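Local coordinates for protein putative O-Methyltransferase (Corynebacterium glutamicum, PDB 3DR5) that probably transfers a methyl group from S-adenosyl-L-methionine to an oxygen atom of a substrate that has not been identified, at residues A[24-29]-A[67-72]; A[47-52]-A[130-135]; A[123-128]-A[150-155]; A[140-145]-A[184-189]; A[162-167]-A[206-211]. All blocks are in the same frame, centred on the assembly; numbering follows the deposited sequence.

Contact 1: residues A[24-29]-A[67-72]; sequences RAREDA and AGLVGL
The guanidinium group of R26 is laid over the branched end of L69: L69 CD2 stands 3.7 Å above the guanidinium plane, displaced toward the rim, and approaches R26 NH2 to 3.8 Å. The polar partners of NH2, P37 O and Y73 OH, lie outside the contact, and their bonds are consistent with anchoring the group. L69 CG is anti to the backbone N (chi1 173°), and from this branch point both methyls reach the arginine. The other half of the contact is built round A25, whose methyl is directed at the facing helix and meets L69 CA at 3.7 Å and the L72 CD1 methyl at 3.9 Å. G68 has no side chain here, and the backbones come close, with A25 CA 4.9 Å from L69 CA. The axes of 24-29 and 67-72 run nearly antiparallel at 153° and come within 8.5 Å. Helix 67-77 follows strand 59-63, the first of the sheet, as in class I methyltransferases; L100 of helix 91-103 also touches A25. The interface is thus apolar between its two segments, with an arginine whose N-H groups are met by neutral acceptors while its flat face serves as a packing surface.

Contact 2: residues A[47-52]-A[130-135]; sequences TLAATT and YQLVFG
A49, in the last turn of helix 39-51, and T52, just beyond it, stand over L132 and Q131 where the chain turns a corner into strand 132-135; the CA atoms of T52 and Q131 are 5.9 Å apart. L132 carries the apolar half. Its CG is anti to the backbone N (chi1 173°), and its two methyls divide the work: CD2 rests on A49, 3.8 Å from A49 CA and almost as near its CB, while CD1 reaches L48 CB at 4.1 Å. I74 of helix 67-77 and V160 of the neighbouring strand also pack on L132, which places it in the layer between helices and sheet. The other half joins T52 to Q131. T52 is the first residue to leave the helical conformation, and with its side chain directed at the strand it puts CG2 3.4 Å from the carbonyl O of Q131, and OG1 3.4 Å from Q131 CG. The hydroxyl lies between the backbone N and the carbonyl carbon (chi1 53°), a position from which it donates to L48 O at 2.6 Å. That carbonyl also accepts from T52 N at 2.8 Å, so two bonds grip it in the last turn of the helix. On another side of this helix end lies the second subunit, where T51 OG1 is hydrogen-bonded to T51 OG1 of the other chain. All the touching residues are buried; the threonine hydroxyl gives its proton to L48 O, and the leucine methyls and the T52-Q131 pair share the contact with the strand.

Contact 3: residues A[123-128]-A[150-155]; sequences SRLAND and WPLLRR
D128 N donates to P151 O at 2.7 Å, lying in the carbonyl plane on a lone pair. The carbonyl of the same residue receives a bond from a side chain: R154 NH1 gives a hydrogen to D128 O at 2.6 Å, the oxygen sitting at the guanidinium edge, close to its plane, although the N-H is bent (137°). The aliphatic part of R154 runs beside the same carbonyl, R154 CG being 3.2 Å from D128 O. The carboxylate contributes less directly to this pairing. D128 CG is anti to the backbone N (chi1 -165°), beside the carbonyl carbon, which brings the carboxylate round to the arginine; D128 OD2 stands 3.8 Å from R154 NH1, a long salt bridge with the oxygen well out of the guanidinium plane. D128 OD1 is instead held by two waters, one of which donates to it and accepts from R155 N, while the other donates both to it and to L153 O. The loop 123-128 runs from helix 118-121 into strand 130-135 of the Rossmann-like sheet, and it is fastened here to the far end of helix 142-152, the helix that follows that strand. Further along, L152 CD2 fits under the loop backbone, 3.5 Å from A126 O and 3.9 Å from L125 CB. N127 OD1 lies 3.2 Å from P151 CB, at the exposed side. In the next shell, L152 and R154 form backbone bonds with Y130, whose hydroxyl end also packs on L125, and K212 NZ is hydrogen-bonded to the carbonyls of W150 and L153.

Contact 4: residues A[140-145]-A[184-189]; sequences MDLKAL and RDADEY
K143 and Y189 form a cation-pi pair between two neighbouring helices of the Rossmann-like domain, 142-152 and 178-190. The chain of K143 crosses the tyrosine at about a right angle. Its CE lies over the middle of the ring, 3.6 Å above the plane and 11° off the normal through the centroid, which makes it a CH-pi contact. K143 NZ stands 4.4 Å from the same centroid, still over the face at 19° from the normal. Bends at chi2 and chi3 direct the chain; chi3, at 100°, sets CE in place. K143 CG lies over the rim of the same face, 3.7 Å from Y189 CD2, and passes D185 OD1 at 3.8 Å. The charges of this second pair do not touch, since NZ and D185 OD1 are 5.8 Å apart, yet the carboxylate may still draw on the ammonium. Beyond the lysine the backbones come close: L142 CB packs on A186 CB at 3.7 Å, and the CA atoms of K143 and A186 are 5.1 Å apart, consistent with the small A186 side chain directed at the facing helix. The phenol is fixed at its far end by a hydrogen bond between Y189 OH and D147 OD1, and D147 OD2 is also a weak, long ion partner of K143 NZ. Helix 142-152 leans with A144 on L119 of helix 118-121, while D187, directed away from the contact, binds R191 and R200 and meets Y11 of the second subunit.

Contact 5: residues A[162-167]-A[206-211]; sequences ADALLD and GLTVVT
L165 wraps round the carbonyl and CA of G206, and here the packing is tight. L165 CD1 comes within 3.5 Å of G206 CA, and L165 CB within 3.8 Å of it. CG is anti to the carbonyl carbon (chi1 -63°), which keeps it beside the glycine. L8 of the second subunit also packs on L165. The backbone of the loop turns to the same glycine: L165 N donates to G206 O at 3.3 Å, tilted from the carbonyl plane, and A164 N is 3.0 Å from that oxygen. The glycine is held at phi 110° and psi 106°, and a side chain there would run into L165 CB. On the flanks, L207 CD1 touches A162 CA at 3.8 Å, and A164 CB meets T208 OG1 at the same distance. The loop 162-167 leaves the end of strand 157-161, and strand 207-212 runs antiparallel to it, the last strand inserted between two others as is usual in class I methyltransferases. The carboxyl ends of the parallel strands in that fold border the cofactor and substrate pocket, so this loop is probably near it. The open side lies at D163, L166 and D167, where D167 is exposed and little engaged. The type I turn from D163 to L166 is closed by a weak bond, L166 N to D163 O at 3.4 Å, although the carboxylate of D163 is fastened by A205 N, outside the segments.

How the contacts relate
Contacts 2 and 5 reach the central sheet, and contact 3 joins it through Y130: the centres of contacts 2 and 3 are about 13 Å apart, and Y130 N is 2.9 Å from L152 O. Contacts 2 and 5 meet where G135 O lies 3.2 Å from A162 N, a probable hydrogen bond. Contacts 4 and 5 are nearest, centres about 11 Å apart, and touch through D187 on L165 and L142 on A164. Contact 1 lies across the chain from contact 4, centres about 26 Å apart, but reaches contact 2 through V70 on F134. Contacts 2, 4 and 5 also face the second subunit. No cofactor is present to mark the active site.

Contact 1: residues A[24-29]-A[67-72]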
# COMPACT_ATOMS: atom_id res chain seq x y z
N ARG A 24 20.32 9.95 -6.89
CA ARG A 24 21.63 9.38 -7.15
C ARG A 24 21.50 7.86 -7.30
O ARG A 24 22.07 7.27 -8.23
CB ARG A 24 22.58 9.75 -5.99
CG ARG A 24 23.95 9.09 -6.04
CD ARG A 24 24.70 9.40 -7.32
NE ARG A 24 26.14 9.44 -7.08
CZ ARG A 24 27.05 9.02 -7.95
NH1 ARG A 24 26.67 8.52 -9.12
NH2 ARG A 24 28.34 9.08 -7.65
N ALA A 25 20.75 7.23 -6.40
CA ALA A 25 20.55 5.79 -6.45
C ALA A 25 19.81 5.36 -7.72
O ALA A 25 20.05 4.27 -8.25
CB ALA A 25 19.80 5.32 -5.21
N ARG A 26 18.91 6.22 -8.21
CA ARG A 26 18.14 5.93 -9.42
C ARG A 26 19.06 6.09 -10.64
O ARG A 26 18.93 5.37 -11.63
CB ARG A 26 16.95 6.88 -9.53
CG ARG A 26 15.92 6.46 -10.57
CD ARG A 26 14.61 7.22 -10.37
NE ARG A 26 13.83 6.70 -9.25
CZ ARG A 26 13.21 5.52 -9.25
NH1 ARG A 26 13.29 4.74 -10.32
NH2 ARG A 26 12.50 5.13 -8.20
N GLU A 27 19.98 7.05 -10.58
CA GLU A 27 20.92 7.26 -11.67
C GLU A 27 21.88 6.07 -11.69
O GLU A 27 22.15 5.49 -12.75
CB GLU A 27 21.70 8.56 -11.46
CG GLU A 27 21.65 9.50 -12.65
CD GLU A 27 22.35 8.95 -13.88
OE1 GLU A 27 21.74 8.14 -14.62
OE2 GLU A 27 23.52 9.33 -14.11
N ASP A 28 22.41 5.71 -10.52
CA ASP A 28 23.33 4.57 -10.43
C ASP A 28 22.72 3.29 -11.01
O ASP A 28 23.36 2.61 -11.81
CB ASP A 28 23.75 4.32 -8.98
CG ASP A 28 24.74 5.35 -8.48
OD1 ASP A 28 25.15 6.21 -9.29
OD2 ASP A 28 25.12 5.30 -7.28
N ALA A 29 21.49 2.98 -10.63
CA ALA A 29 20.83 1.77 -11.12
C ALA A 29 20.70 1.77 -12.63
O ALA A 29 20.91 0.74 -13.28
CB ALA A 29 19.44 1.62 -10.47
N ALA A 67 19.66 -2.69 -4.26
CA ALA A 67 19.22 -2.53 -2.88
C ALA A 67 19.35 -1.11 -2.36
O ALA A 67 18.69 -0.73 -1.39
CB ALA A 67 19.99 -3.49 -1.98
N GLY A 68 20.20 -0.33 -3.02
CA GLY A 68 20.41 1.04 -2.60
C GLY A 68 19.20 1.93 -2.82
O GLY A 68 18.81 2.69 -1.93
N LEU A 69 18.61 1.84 -4.01
CA LEU A 69 17.45 2.65 -4.33
C LEU A 69 16.28 2.18 -3.45
O LEU A 69 15.72 2.96 -2.68
CB LEU A 69 17.10 2.51 -5.82
CG LEU A 69 15.79 3.18 -6.27
CD1 LEU A 69 15.90 4.69 -6.14
CD2 LEU A 69 15.50 2.79 -7.70
N VAL A 70 15.93 0.91 -3.56
CA VAL A 70 14.85 0.32 -2.77
C VAL A 70 15.01 0.58 -1.27
O VAL A 70 14.06 1.00 -0.60
CB VAL A 70 14.78 -1.21 -3.01
CG1 VAL A 70 13.85 -1.88 -2.00
CG2 VAL A 70 14.30 -1.48 -4.42
N GLY A 71 16.22 0.34 -0.76
CA GLY A 71 16.53 0.51 0.65
C GLY A 71 16.31 1.90 1.19
O GLY A 71 15.94 2.08 2.36
N LEU A 72 16.56 2.90 0.35
CA LEU A 72 16.38 4.29 0.74
C LEU A 72 14.90 4.59 0.98
O LEU A 72 14.55 5.34 1.89
CB LEU A 72 16.96 5.23 -0.32
CG LEU A 72 18.50 5.32 -0.34
CD1 LEU A 72 18.96 6.15 -1.54
CD2 LEU A 72 19.00 5.97 0.96

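Contact 2: residues A[47-52]-A[130-135]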
# COMPACT_ATOMS: atom_id res chain seq x y z
N THR A 47 5.51 3.61 2.63
CA THR A 47 4.24 3.48 3.35
C THR A 47 4.17 2.18 4.14
O THR A 47 3.78 2.18 5.31
CB THR A 47 3.04 3.52 2.38
OG1 THR A 47 3.02 4.77 1.68
CG2 THR A 47 1.72 3.36 3.15
N LEU A 48 4.55 1.08 3.51
CA LEU A 48 4.52 -0.21 4.19
C LEU A 48 5.59 -0.30 5.27
O LEU A 48 5.37 -0.90 6.32
CB LEU A 48 4.70 -1.36 3.18
CG LEU A 48 3.55 -1.48 2.15
CD1 LEU A 48 3.85 -2.61 1.16
CD2 LEU A 48 2.23 -1.73 2.88
N ALA A 49 6.75 0.30 5.01
CA ALA A 49 7.82 0.28 5.99
C ALA A 49 7.38 1.10 7.20
O ALA A 49 7.74 0.80 8.34
CB ALA A 49 9.12 0.86 5.40
N ALA A 50 6.60 2.15 6.94
CA ALA A 50 6.10 3.03 7.99
C ALA A 50 4.89 2.45 8.73
O ALA A 50 4.76 2.64 9.94
CB ALA A 50 5.72 4.39 7.40
N THR A 51 4.02 1.74 8.02
CA THR A 51 2.85 1.16 8.65
C THR A 51 3.12 -0.17 9.36
O THR A 51 2.53 -0.42 10.42
CB THR A 51 1.68 1.01 7.62
OG1 THR A 51 2.02 0.04 6.62
CG2 THR A 51 1.41 2.36 6.95
N THR A 52 3.99 -1.02 8.80
CA THR A 52 4.28 -2.30 9.45
C THR A 52 4.89 -2.07 10.83
O THR A 52 5.50 -1.03 11.10
CB THR A 52 5.19 -3.20 8.57
OG1 THR A 52 6.37 -2.49 8.17
CG2 THR A 52 4.42 -3.67 7.35
N TYR A 130 10.72 -10.60 10.74
CA TYR A 130 10.69 -9.49 9.81
C TYR A 130 9.30 -8.97 9.51
O TYR A 130 8.35 -9.74 9.34
CB TYR A 130 11.42 -9.91 8.53
CG TYR A 130 12.88 -10.24 8.77
CD1 TYR A 130 13.85 -9.23 8.79
CD2 TYR A 130 13.28 -11.54 9.08
CE1 TYR A 130 15.18 -9.50 9.10
CE2 TYR A 130 14.61 -11.83 9.40
CZ TYR A 130 15.55 -10.79 9.41
OH TYR A 130 16.87 -11.07 9.72
N GLN A 131 9.19 -7.65 9.43
CA GLN A 131 7.93 -6.97 9.17
C GLN A 131 7.71 -6.64 7.69
O GLN A 131 6.60 -6.34 7.26
CB GLN A 131 7.87 -5.66 9.96
CG GLN A 131 8.79 -4.58 9.38
CD GLN A 131 9.07 -3.43 10.33
OE1 GLN A 131 8.45 -2.37 10.24
NE2 GLN A 131 9.99 -3.64 11.25
N LEU A 132 8.78 -6.70 6.90
CA LEU A 132 8.68 -6.36 5.49
C LEU A 132 9.79 -6.99 4.66
O LEU A 132 10.97 -6.93 5.02
CB LEU A 132 8.71 -4.83 5.32
CG LEU A 132 8.77 -4.22 3.90
CD1 LEU A 132 7.45 -4.46 3.18
CD2 LEU A 132 9.07 -2.72 3.98
N VAL A 133 9.41 -7.60 3.55
CA VAL A 133 10.38 -8.21 2.66
C VAL A 133 10.05 -7.81 1.22
O VAL A 133 8.93 -8.02 0.74
CB VAL A 133 10.38 -9.76 2.79
CG1 VAL A 133 11.38 -10.38 1.82
CG2 VAL A 133 10.72 -10.16 4.23
N PHE A 134 11.02 -7.20 0.56
CA PHE A 134 10.87 -6.79 -0.83
C PHE A 134 11.74 -7.72 -1.66
O PHE A 134 12.93 -7.93 -1.36
CB PHE A 134 11.35 -5.35 -1.05
CG PHE A 134 11.41 -4.96 -2.50
CD1 PHE A 134 10.27 -4.50 -3.16
CD2 PHE A 134 12.60 -5.09 -3.21
CE1 PHE A 134 10.32 -4.19 -4.53
CE2 PHE A 134 12.66 -4.79 -4.58
CZ PHE A 134 11.52 -4.33 -5.24
N GLY A 135 11.14 -8.29 -2.70
CA GLY A 135 11.89 -9.18 -3.56
C GLY A 135 11.85 -8.79 -5.03
O GLY A 135 10.79 -8.50 -5.59

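Contact 3: residues A[123-128]-A[150-155]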
# COMPACT_ATOMS: atom_id res chain seq x y z
N SER A 123 17.81 -19.26 4.52
CA SER A 123 17.77 -20.46 5.36
C SER A 123 18.50 -20.16 6.67
O SER A 123 18.34 -20.87 7.67
CB SER A 123 18.50 -21.60 4.65
OG SER A 123 18.26 -22.84 5.28
N ARG A 124 19.29 -19.09 6.67
CA ARG A 124 20.10 -18.70 7.82
C ARG A 124 19.58 -17.53 8.65
O ARG A 124 20.29 -17.03 9.53
CB ARG A 124 21.51 -18.37 7.34
CG ARG A 124 22.47 -19.55 7.20
CD ARG A 124 22.06 -20.53 6.12
NE ARG A 124 23.19 -21.37 5.75
CZ ARG A 124 23.10 -22.62 5.31
NH1 ARG A 124 21.91 -23.20 5.19
NH2 ARG A 124 24.19 -23.31 5.01
N LEU A 125 18.35 -17.11 8.38
CA LEU A 125 17.77 -15.99 9.10
C LEU A 125 16.72 -16.49 10.07
O LEU A 125 16.18 -17.58 9.92
CB LEU A 125 17.19 -14.97 8.10
CG LEU A 125 18.16 -14.41 7.05
CD1 LEU A 125 17.37 -13.64 6.00
CD2 LEU A 125 19.21 -13.52 7.70
N ALA A 126 16.42 -15.69 11.08
CA ALA A 126 15.45 -16.07 12.10
C ALA A 126 13.99 -15.98 11.66
O ALA A 126 13.56 -14.97 11.12
CB ALA A 126 15.67 -15.24 13.37
N ASN A 127 13.24 -17.05 11.90
CA ASN A 127 11.83 -17.10 11.56
C ASN A 127 11.01 -16.09 12.38
O ASN A 127 11.37 -15.77 13.52
CB ASN A 127 11.25 -18.49 11.84
CG ASN A 127 11.60 -19.50 10.77
OD1 ASN A 127 11.83 -19.15 9.62
ND2 ASN A 127 11.62 -20.78 11.16
N ASP A 128 9.93 -15.58 11.79
CA ASP A 128 9.03 -14.67 12.49
C ASP A 128 9.72 -13.44 13.06
O ASP A 128 9.39 -12.99 14.17
CB ASP A 128 8.36 -15.46 13.63
CG ASP A 128 7.14 -14.76 14.22
OD1 ASP A 128 6.33 -14.22 13.44
OD2 ASP A 128 6.98 -14.75 15.47
N TRP A 150 8.07 -16.45 3.64
CA TRP A 150 6.92 -16.59 4.54
C TRP A 150 7.24 -16.87 6.00
O TRP A 150 6.75 -16.17 6.89
CB TRP A 150 5.95 -17.66 4.01
CG TRP A 150 4.54 -17.45 4.51
CD1 TRP A 150 3.81 -18.28 5.31
CD2 TRP A 150 3.70 -16.31 4.25
NE1 TRP A 150 2.58 -17.74 5.57
CE2 TRP A 150 2.48 -16.53 4.93
CE3 TRP A 150 3.86 -15.14 3.51
CZ2 TRP A 150 1.42 -15.61 4.89
CZ3 TRP A 150 2.81 -14.22 3.47
CH2 TRP A 150 1.60 -14.46 4.16
N PRO A 151 8.08 -17.88 6.26
CA PRO A 151 8.42 -18.19 7.65
C PRO A 151 9.08 -17.02 8.39
O PRO A 151 8.92 -16.88 9.60
CB PRO A 151 9.39 -19.38 7.54
CG PRO A 151 9.06 -19.98 6.21
CD PRO A 151 8.74 -18.81 5.33
N LEU A 152 9.84 -16.20 7.66
CA LEU A 152 10.55 -15.07 8.26
C LEU A 152 9.63 -13.90 8.61
O LEU A 152 9.91 -13.11 9.50
CB LEU A 152 11.64 -14.59 7.31
CG LEU A 152 12.62 -15.63 6.74
CD1 LEU A 152 13.47 -15.02 5.62
CD2 LEU A 152 13.51 -16.16 7.86
N LEU A 153 8.52 -13.81 7.89
CA LEU A 153 7.55 -12.73 8.09
C LEU A 153 6.73 -12.83 9.35
O LEU A 153 6.30 -13.91 9.73
CB LEU A 153 6.57 -12.67 6.93
CG LEU A 153 6.89 -11.85 5.68
CD1 LEU A 153 5.73 -11.96 4.69
CD2 LEU A 153 7.12 -10.37 6.08
N ARG A 154 6.53 -11.70 10.02
CA ARG A 154 5.69 -11.67 11.21
C ARG A 154 4.26 -11.37 10.73
O ARG A 154 4.06 -10.87 9.61
CB ARG A 154 6.17 -10.59 12.19
CG ARG A 154 7.54 -10.86 12.75
CD ARG A 154 8.12 -9.65 13.46
NE ARG A 154 7.45 -9.38 14.73
CZ ARG A 154 7.57 -10.14 15.82
NH1 ARG A 154 8.33 -11.23 15.80
NH2 ARG A 154 6.93 -9.79 16.93
N ARG A 155 3.26 -11.66 11.57
CA ARG A 155 1.87 -11.38 11.24
C ARG A 155 1.77 -9.86 11.16
O ARG A 155 2.35 -9.15 12.01
CB ARG A 155 0.94 -11.95 12.33
CG ARG A 155 1.18 -13.43 12.59
CD ARG A 155 0.21 -13.95 13.62
NE ARG A 155 -1.11 -14.18 13.04
CZ ARG A 155 -1.55 -15.37 12.62
NH1 ARG A 155 -0.76 -16.44 12.72
NH2 ARG A 155 -2.76 -15.48 12.10
O HOH W 1 4.36 -12.88 14.21
O HOH W 2 5.30 -15.88 11.55

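Contact 4: residues A[140-145]-A[184-189]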
# COMPACT_ATOMS: atom_id res chain seq x y z
N MSE A 140 10.96 -17.31 -12.25
CA MSE A 140 11.20 -18.72 -11.91
C MSE A 140 11.58 -18.89 -10.45
O MSE A 140 11.55 -20.00 -9.91
CB MSE A 140 12.25 -19.33 -12.86
CG MSE A 140 11.72 -19.59 -14.28
SE MSE A 140 11.51 -21.47 -14.78
CE MSE A 140 11.25 -22.26 -13.02
N ASP A 141 11.95 -17.80 -9.79
CA ASP A 141 12.32 -17.84 -8.38
C ASP A 141 11.20 -17.40 -7.43
O ASP A 141 11.32 -17.54 -6.21
CB ASP A 141 13.54 -16.96 -8.13
CG ASP A 141 14.83 -17.57 -8.63
OD1 ASP A 141 14.98 -18.79 -8.47
OD2 ASP A 141 15.68 -16.83 -9.18
N LEU A 142 10.10 -16.89 -7.98
CA LEU A 142 9.01 -16.37 -7.16
C LEU A 142 8.43 -17.27 -6.10
O LEU A 142 8.32 -16.88 -4.93
CB LEU A 142 7.89 -15.80 -8.04
CG LEU A 142 8.20 -14.50 -8.80
CD1 LEU A 142 7.09 -14.22 -9.80
CD2 LEU A 142 8.34 -13.34 -7.82
N LYS A 143 8.07 -18.48 -6.51
CA LYS A 143 7.51 -19.47 -5.61
C LYS A 143 8.50 -19.78 -4.49
O LYS A 143 8.14 -19.81 -3.31
CB LYS A 143 7.21 -20.75 -6.38
CG LYS A 143 5.86 -21.38 -6.05
CD LYS A 143 5.96 -22.89 -5.83
CE LYS A 143 5.99 -23.22 -4.34
NZ LYS A 143 6.00 -24.69 -4.07
N ALA A 144 9.75 -20.02 -4.86
CA ALA A 144 10.78 -20.35 -3.88
C ALA A 144 10.99 -19.19 -2.92
O ALA A 144 11.23 -19.40 -1.73
CB ALA A 144 12.09 -20.71 -4.60
N LEU A 145 10.89 -17.97 -3.44
CA LEU A 145 11.08 -16.80 -2.59
C LEU A 145 9.94 -16.71 -1.57
O LEU A 145 10.17 -16.36 -0.41
CB LEU A 145 11.16 -15.52 -3.45
CG LEU A 145 11.52 -14.26 -2.65
CD1 LEU A 145 12.89 -14.45 -1.98
CD2 LEU A 145 11.54 -13.03 -3.56
N ARG A 184 2.79 -17.52 -13.61
CA ARG A 184 1.40 -17.95 -13.46
C ARG A 184 1.26 -18.90 -12.27
O ARG A 184 0.32 -18.77 -11.48
CB ARG A 184 0.92 -18.67 -14.73
CG ARG A 184 -0.51 -18.33 -15.11
CD ARG A 184 -1.13 -19.37 -16.02
NE ARG A 184 -0.36 -19.60 -17.24
CZ ARG A 184 -0.05 -18.66 -18.12
NH1 ARG A 184 -0.44 -17.41 -17.93
NH2 ARG A 184 0.66 -18.96 -19.20
N ASP A 185 2.18 -19.85 -12.14
CA ASP A 185 2.13 -20.81 -11.03
C ASP A 185 2.36 -20.10 -9.69
O ASP A 185 1.76 -20.46 -8.67
CB ASP A 185 3.18 -21.92 -11.20
CG ASP A 185 3.16 -22.91 -10.05
OD1 ASP A 185 3.84 -22.67 -9.04
OD2 ASP A 185 2.45 -23.93 -10.17
N ALA A 186 3.23 -19.10 -9.69
CA ALA A 186 3.51 -18.33 -8.48
C ALA A 186 2.21 -17.63 -8.06
O ALA A 186 1.78 -17.73 -6.91
CB ALA A 186 4.60 -17.30 -8.76
N ASP A 187 1.58 -16.91 -8.99
CA ASP A 187 0.34 -16.19 -8.71
C ASP A 187 -0.71 -17.17 -8.16
O ASP A 187 -1.28 -16.95 -7.09
CB ASP A 187 -0.17 -15.52 -10.00
CG ASP A 187 -1.38 -14.63 -9.76
OD1 ASP A 187 -1.24 -13.56 -9.13
OD2 ASP A 187 -2.48 -15.02 -10.21
N GLU A 188 -0.96 -18.25 -8.90
CA GLU A 188 -1.92 -19.27 -8.48
C GLU A 188 -1.53 -19.84 -7.11
O GLU A 188 -2.39 -20.07 -6.26
CB GLU A 188 -1.98 -20.39 -9.52
CG GLU A 188 -2.81 -21.58 -9.12
CD GLU A 188 -2.91 -22.61 -10.23
OE1 GLU A 188 -3.24 -22.21 -11.37
OE2 GLU A 188 -2.68 -23.81 -9.96
N TYR A 189 -0.24 -20.07 -6.90
CA TYR A 189 0.24 -20.60 -5.62
C TYR A 189 0.06 -19.58 -4.51
O TYR A 189 -0.39 -19.91 -3.41
CB TYR A 189 1.72 -20.96 -5.71
CG TYR A 189 2.28 -21.46 -4.40
CD1 TYR A 189 1.89 -22.70 -3.89
CD2 TYR A 189 3.16 -20.68 -3.64
CE1 TYR A 189 2.37 -23.16 -2.67
CE2 TYR A 189 3.64 -21.13 -2.42
CZ TYR A 189 3.24 -22.37 -1.94
OH TYR A 189 3.73 -22.83 -0.74

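Contact 5: residues A[162-167]-A[206-211]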
# COMPACT_ATOMS: atom_id res chain seq x y z
N ALA A 162 8.03 -7.50 -6.82
CA ALA A 162 8.06 -6.63 -8.00
C ALA A 162 7.88 -7.37 -9.32
O ALA A 162 8.35 -8.50 -9.48
CB ALA A 162 9.36 -5.85 -8.03
N ASP A 163 7.21 -6.70 -10.27
CA ASP A 163 6.98 -7.22 -11.62
C ASP A 163 6.51 -8.67 -11.69
O ASP A 163 6.74 -9.34 -12.70
CB ASP A 163 8.25 -7.09 -12.45
CG ASP A 163 8.85 -5.70 -12.39
OD1 ASP A 163 8.08 -4.72 -12.39
OD2 ASP A 163 10.10 -5.58 -12.34
N ALA A 164 5.85 -9.15 -10.65
CA ALA A 164 5.40 -10.53 -10.58
C ALA A 164 4.24 -10.94 -11.49
O ALA A 164 3.94 -12.13 -11.63
CB ALA A 164 5.05 -10.88 -9.15
N LEU A 165 3.60 -9.95 -12.10
CA LEU A 165 2.45 -10.20 -12.95
C LEU A 165 2.76 -10.07 -14.43
O LEU A 165 1.90 -10.32 -15.28
CB LEU A 165 1.32 -9.24 -12.57
CG LEU A 165 0.74 -9.34 -11.16
CD1 LEU A 165 -0.05 -8.08 -10.82
CD2 LEU A 165 -0.15 -10.57 -11.07
N LEU A 166 3.99 -9.68 -14.73
CA LEU A 166 4.44 -9.50 -16.10
C LEU A 166 3.45 -8.73 -16.97
O LEU A 166 3.04 -9.19 -18.03
CB LEU A 166 4.78 -10.86 -16.74
CG LEU A 166 5.97 -11.59 -16.10
CD1 LEU A 166 6.23 -12.91 -16.81
CD2 LEU A 166 7.20 -10.69 -16.19
N ASP A 167 3.07 -7.55 -16.48
CA ASP A 167 2.16 -6.67 -17.21
C ASP A 167 0.81 -7.28 -17.57
O ASP A 167 0.12 -6.79 -18.46
CB ASP A 167 2.86 -6.18 -18.48
CG ASP A 167 3.96 -5.17 -18.19
OD1 ASP A 167 3.67 -4.16 -17.52
OD2 ASP A 167 5.11 -5.37 -18.65
N GLY A 206 3.36 -4.97 -12.46
CA GLY A 206 2.36 -5.68 -11.68
C GLY A 206 2.95 -6.18 -10.38
O GLY A 206 3.69 -7.15 -10.36
N LEU A 207 2.58 -5.52 -9.29
CA LEU A 207 3.10 -5.83 -7.97
C LEU A 207 2.21 -6.75 -7.16
O LEU A 207 1.01 -6.55 -7.09
CB LEU A 207 3.31 -4.51 -7.21
CG LEU A 207 3.95 -4.48 -5.83
CD1 LEU A 207 5.46 -4.66 -5.98
CD2 LEU A 207 3.65 -3.15 -5.14
N THR A 208 2.81 -7.76 -6.54
CA THR A 208 2.03 -8.64 -5.68
C THR A 208 2.55 -8.48 -4.26
O THR A 208 3.74 -8.72 -3.98
CB THR A 208 2.16 -10.13 -6.06
OG1 THR A 208 1.72 -10.33 -7.41
CG2 THR A 208 1.28 -10.98 -5.14
N VAL A 209 1.69 -8.01 -3.37
CA VAL A 209 2.09 -7.90 -1.99
C VAL A 209 1.19 -8.84 -1.19
O VAL A 209 -0.04 -8.83 -1.31
CB VAL A 209 2.07 -6.41 -1.45
CG1 VAL A 209 1.37 -5.52 -2.42
CG2 VAL A 209 1.50 -6.34 -0.06
N VAL A 210 1.81 -9.71 -0.41
CA VAL A 210 1.06 -10.64 0.38
C VAL A 210 1.47 -10.45 1.83
O VAL A 210 2.63 -10.62 2.22
CB VAL A 210 1.24 -12.12 -0.19
CG1 VAL A 210 2.42 -12.17 -1.13
CG2 VAL A 210 1.33 -13.13 0.91
N THR A 211 0.49 -10.06 2.63
CA THR A 211 0.78 -9.83 4.02
C THR A 211 0.19 -10.94 4.88
O THR A 211 -0.86 -11.51 4.56
CB THR A 211 0.33 -8.38 4.46
OG1 THR A 211 -0.67 -8.43 5.48
CG2 THR A 211 -0.15 -7.59 3.27